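Local coordinates for glutathione S-transferase-3 (Necator americanus, PDB 3W8S), which probably conjugates glutathione to electrophilic substrates, as a sigma-class glutathione transferase involved in detoxification, at residues E16-I21 and L158-E162; P52-V56 and I67-V71. All blocks are in the same frame, centred on the assembly; numbering follows the deposited sequence.

In the fold
Both contacts are buried, and their centres lie about 13 Å apart. Contact 2 sits within the N-terminal thioredoxin-like domain, where strand 53-56 of the sheet packs on helix 64-75. Contact 1 joins that domain, through helix 16-25, to helix 155-170 of the all-helical C-terminal domain. Along the chain, contact 2 is nested inside the loop that contact 1 closes. The two meet where helix 16-25 packs on helix 64-75: Ile-21 CG2 lies 3.4 Å from Val-71 CG1, and Ile-18 CD1 lies 3.6 Å from Ile-67 CG2. Pro-52 of contact 2 touches bound glutathione. The nearest atoms of the Tyr-159 side chain and the bound glutathione are about 7 Å apart.

Contact 1 of 2, residues E16-I21 and L158-E162; sequences EIIRQI and LYLAE
Both segments are helical. The short axes approach to 10.3 Å, and their N-to-C directions differ by 117°. The nearest CA atoms are those of Ile-17 and Tyr-159, 6.4 Å apart. Ile-17 is the central side chain, with chi1 m and chi2 off-rotamer at -32°. Ile-17 CG1 sits over one face of the Tyr-159 ring, 3.5 Å from the centroid, in a CH-pi contact. Ile-17 CD1 lies 3.6 Å from Leu-158 O and 3.8 Å from Glu-162 CB. Leu-158 (chi1 m, chi2 t) places CD1 3.7 Å from Ile-21 CG1. This is part of the interface between the two domains of the glutathione transferase fold: helix 16-25 of the thioredoxin-like domain meets helix 155-170 of the all-helical domain. The polar side is built around Gln-20 (chi1 m, chi2 t). Gln-20 NE2 donates to Glu-162 OE1 at 2.9 Å and to Glu-16 OE2 at 3.0 Å. Glu-16 OE2 and Glu-162 OE2 are 4.5 Å apart; Arg-201 bridges both carboxylates and so offsets their repulsion. Arg-189 also bridges Glu-162, and Trp-197 NE1 hydrogen-bonds Glu-16. Glu-16 OE1 forms a salt bridge with Arg-19 NH1 at 3.1 Å. Two waters span the helices. Water 2 donates to Gln-20 OE1 at 2.9 Å and to Leu-158 O at 2.8 Å. Water 1 accepts from Ile-18 N at 3.2 Å and is hydrogen-bonded to Tyr-159 OH at 3.0 Å.

Contact 2 of 2, residues P52-V56 and I67-V71; sequences PVLEV and IARFV
Residues 53-56 form a strand. Pro-52 precedes it, and the peptide bond between Leu-51 and Pro-52 is cis. Residues 67-71 are helical. The short axes approach to 9.9 Å, at 35° between their N-to-C directions. Leu-54 and Ile-67 have the nearest CA atoms, 6.6 Å apart. Side-chain contacts are apolar. Leu-54 (chi1 t, chi2 p) sets CB 3.7 Å from Ile-67 CG2. Leu-54 CD2 lies 3.8 Å from Val-71 CG2 and 3.9 Å from Phe-70 CD2. Val-56 CG2 reaches Phe-70 CE2 at 3.7 Å. This is helix-on-sheet packing in the thioredoxin-like domain, and the cis-proline before the strand is a hallmark of that fold. Strand 53-56 pairs with strands 4-9 and 59-62. Phe-70 also packs on Ala-86 of the second subunit. The Ile-67 side chain (chi1 m, chi2 t) also rests on the strand-side backbone: Ile-67 CD1 lies 3.5 Å from Pro-52 O and 4.0 Å from Val-53 CA. Ligand contact comes from Pro-52, which touches bound glutathione.

Contact 1 of 2, residues E16-I21 and L158-E162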
# COMPACT_ATOMS: atom_id res chain seq x y z
N GLU A 16 -14.90 3.47 -1.91
CA GLU A 16 -15.98 2.84 -2.75
C GLU A 16 -15.79 1.34 -2.94
O GLU A 16 -16.75 0.59 -2.96
CB GLU A 16 -15.98 3.54 -4.12
CG GLU A 16 -17.02 3.08 -5.14
CD GLU A 16 -18.47 3.04 -4.62
OE1 GLU A 16 -18.84 3.79 -3.71
OE2 GLU A 16 -19.25 2.25 -5.21
N ILE A 17 -14.54 0.87 -3.09
CA ILE A 17 -14.33 -0.59 -3.26
C ILE A 17 -14.72 -1.39 -2.02
O ILE A 17 -15.29 -2.49 -2.10
CB ILE A 17 -12.87 -0.94 -3.67
CG1 ILE A 17 -12.54 -0.33 -5.05
CG2 ILE A 17 -12.66 -2.46 -3.72
CD1 ILE A 17 -13.62 -0.16 -6.12
N ILE A 18 -14.43 -0.81 -0.85
CA ILE A 18 -14.85 -1.43 0.40
C ILE A 18 -16.41 -1.61 0.38
O ILE A 18 -16.90 -2.69 0.75
CB ILE A 18 -14.45 -0.58 1.61
CG1 ILE A 18 -12.88 -0.53 1.75
CG2 ILE A 18 -15.07 -1.12 2.91
CD1 ILE A 18 -12.39 0.77 2.40
N ARG A 19 -17.16 -0.56 -0.03
CA ARG A 19 -18.65 -0.65 -0.14
C ARG A 19 -19.07 -1.75 -1.10
O ARG A 19 -20.01 -2.55 -0.81
CB ARG A 19 -19.18 0.68 -0.68
CG ARG A 19 -18.90 1.83 0.30
CD ARG A 19 -19.69 3.03 -0.15
NE ARG A 19 -19.40 4.27 0.63
CZ ARG A 19 -18.74 5.35 0.16
NH1 ARG A 19 -18.22 5.35 -1.09
NH2 ARG A 19 -18.55 6.42 1.00
N GLN A 20 -18.35 -1.84 -2.23
CA GLN A 20 -18.70 -2.87 -3.23
C GLN A 20 -18.41 -4.30 -2.74
O GLN A 20 -19.12 -5.25 -3.15
CB GLN A 20 -17.98 -2.63 -4.55
CG GLN A 20 -18.39 -1.29 -5.13
CD GLN A 20 -17.75 -0.99 -6.46
OE1 GLN A 20 -17.03 -1.84 -6.98
NE2 GLN A 20 -18.07 0.20 -7.07
N ILE A 21 -17.38 -4.47 -1.91
CA ILE A 21 -17.13 -5.79 -1.29
C ILE A 21 -18.29 -6.21 -0.35
O ILE A 21 -18.79 -7.35 -0.44
CB ILE A 21 -15.79 -5.89 -0.57
CG1 ILE A 21 -14.63 -5.71 -1.60
CG2 ILE A 21 -15.66 -7.25 0.12
CD1 ILE A 21 -13.35 -5.19 -0.93
N LEU A 158 -12.05 -5.30 -8.81
CA LEU A 158 -13.00 -4.20 -8.49
C LEU A 158 -12.30 -2.82 -8.64
O LEU A 158 -12.91 -1.90 -9.17
CB LEU A 158 -13.59 -4.36 -7.05
CG LEU A 158 -14.40 -5.63 -6.79
CD1 LEU A 158 -14.75 -5.64 -5.28
CD2 LEU A 158 -15.72 -5.54 -7.61
N TYR A 159 -11.08 -2.64 -8.10
CA TYR A 159 -10.37 -1.33 -8.22
C TYR A 159 -10.20 -0.96 -9.72
O TYR A 159 -10.40 0.21 -10.12
CB TYR A 159 -8.97 -1.33 -7.51
CG TYR A 159 -9.05 -1.04 -6.00
CD1 TYR A 159 -9.33 0.26 -5.55
CD2 TYR A 159 -8.86 -2.04 -5.00
CE1 TYR A 159 -9.40 0.57 -4.16
CE2 TYR A 159 -8.96 -1.71 -3.59
CZ TYR A 159 -9.23 -0.41 -3.21
OH TYR A 159 -9.35 0.03 -1.86
N LEU A 160 -9.79 -1.93 -10.53
CA LEU A 160 -9.46 -1.62 -11.92
C LEU A 160 -10.72 -1.24 -12.68
O LEU A 160 -10.76 -0.18 -13.31
CB LEU A 160 -8.76 -2.83 -12.61
CG LEU A 160 -8.54 -2.72 -14.13
CD1 LEU A 160 -7.66 -1.50 -14.51
CD2 LEU A 160 -7.98 -4.01 -14.71
N ALA A 161 -11.79 -2.06 -12.59
CA ALA A 161 -13.04 -1.78 -13.33
C ALA A 161 -13.67 -0.44 -12.92
O ALA A 161 -14.22 0.30 -13.74
CB ALA A 161 -14.05 -2.92 -13.08
N GLU A 162 -13.66 -0.14 -11.63
CA GLU A 162 -14.30 1.09 -11.16
C GLU A 162 -13.53 2.34 -11.69
O GLU A 162 -14.10 3.31 -12.19
CB GLU A 162 -14.36 1.10 -9.61
CG GLU A 162 -14.92 2.40 -9.07
CD GLU A 162 -16.47 2.51 -9.17
OE1 GLU A 162 -17.16 1.52 -9.51
OE2 GLU A 162 -16.99 3.61 -8.90
O HOH W 1 -12.01 1.21 -1.27
O HOH W 2 -15.68 -2.35 -9.55

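Contact 2 of 2, residues P52-V56 and I67-V71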
# COMPACT_ATOMS: atom_id res chain seq x y z
N PRO A 52 -10.84 6.56 4.68
CA PRO A 52 -11.93 5.87 5.42
C PRO A 52 -11.45 5.14 6.70
O PRO A 52 -10.25 4.78 6.81
CB PRO A 52 -12.43 4.77 4.42
CG PRO A 52 -11.21 4.53 3.54
CD PRO A 52 -10.54 5.90 3.40
N VAL A 53 -12.40 4.88 7.60
CA VAL A 53 -12.16 4.05 8.77
C VAL A 53 -13.30 3.02 8.87
O VAL A 53 -14.48 3.36 8.75
CB VAL A 53 -12.11 4.87 10.07
CG1 VAL A 53 -12.07 3.95 11.34
CG2 VAL A 53 -10.86 5.77 10.07
N LEU A 54 -12.93 1.76 9.12
CA LEU A 54 -13.93 0.74 9.34
C LEU A 54 -13.98 0.49 10.87
O LEU A 54 -12.95 0.40 11.51
CB LEU A 54 -13.53 -0.59 8.64
CG LEU A 54 -14.59 -1.73 8.70
CD1 LEU A 54 -15.69 -1.44 7.72
CD2 LEU A 54 -13.96 -3.11 8.31
N GLU A 55 -15.19 0.36 11.40
CA GLU A 55 -15.32 -0.07 12.78
C GLU A 55 -15.97 -1.49 12.81
O GLU A 55 -16.97 -1.72 12.15
CB GLU A 55 -16.17 1.01 13.54
CG GLU A 55 -15.99 0.88 15.03
CD GLU A 55 -16.71 2.02 15.75
OE1 GLU A 55 -16.48 3.19 15.39
OE2 GLU A 55 -17.53 1.72 16.60
N VAL A 56 -15.31 -2.45 13.45
CA VAL A 56 -15.71 -3.87 13.37
C VAL A 56 -16.00 -4.21 14.85
O VAL A 56 -15.06 -4.25 15.64
CB VAL A 56 -14.54 -4.81 12.95
CG1 VAL A 56 -15.03 -6.27 12.86
CG2 VAL A 56 -13.95 -4.37 11.64
N ILE A 67 -8.33 -2.06 4.99
CA ILE A 67 -9.78 -2.34 5.19
C ILE A 67 -10.34 -3.20 4.05
O ILE A 67 -11.03 -4.17 4.29
CB ILE A 67 -10.61 -1.03 5.23
CG1 ILE A 67 -10.25 -0.16 6.47
CG2 ILE A 67 -12.11 -1.34 5.29
CD1 ILE A 67 -10.57 1.36 6.24
N ALA A 68 -10.05 -2.84 2.80
CA ALA A 68 -10.59 -3.62 1.67
C ALA A 68 -10.09 -5.05 1.79
O ALA A 68 -10.87 -6.01 1.62
CB ALA A 68 -10.17 -3.03 0.33
N ARG A 69 -8.80 -5.20 2.09
CA ARG A 69 -8.23 -6.55 2.24
C ARG A 69 -8.90 -7.33 3.38
O ARG A 69 -9.23 -8.50 3.22
CB ARG A 69 -6.65 -6.57 2.41
CG ARG A 69 -6.08 -7.99 2.47
CD ARG A 69 -4.57 -8.00 2.69
NE ARG A 69 -4.00 -7.17 1.64
CZ ARG A 69 -3.56 -5.93 1.75
NH1 ARG A 69 -3.51 -5.26 2.93
NH2 ARG A 69 -3.19 -5.37 0.65
N PHE A 70 -9.03 -6.69 4.52
CA PHE A 70 -9.68 -7.30 5.67
C PHE A 70 -11.11 -7.84 5.31
O PHE A 70 -11.41 -9.01 5.59
CB PHE A 70 -9.83 -6.29 6.81
CG PHE A 70 -10.58 -6.84 8.02
CD1 PHE A 70 -9.97 -7.76 8.87
CD2 PHE A 70 -11.88 -6.42 8.31
CE1 PHE A 70 -10.66 -8.30 9.98
CE2 PHE A 70 -12.59 -6.96 9.40
CZ PHE A 70 -11.97 -7.90 10.26
N VAL A 71 -11.94 -6.98 4.70
CA VAL A 71 -13.33 -7.34 4.31
C VAL A 71 -13.30 -8.40 3.18
O VAL A 71 -14.08 -9.41 3.23
CB VAL A 71 -14.10 -6.04 3.91
CG1 VAL A 71 -15.49 -6.34 3.40
CG2 VAL A 71 -14.34 -5.22 5.21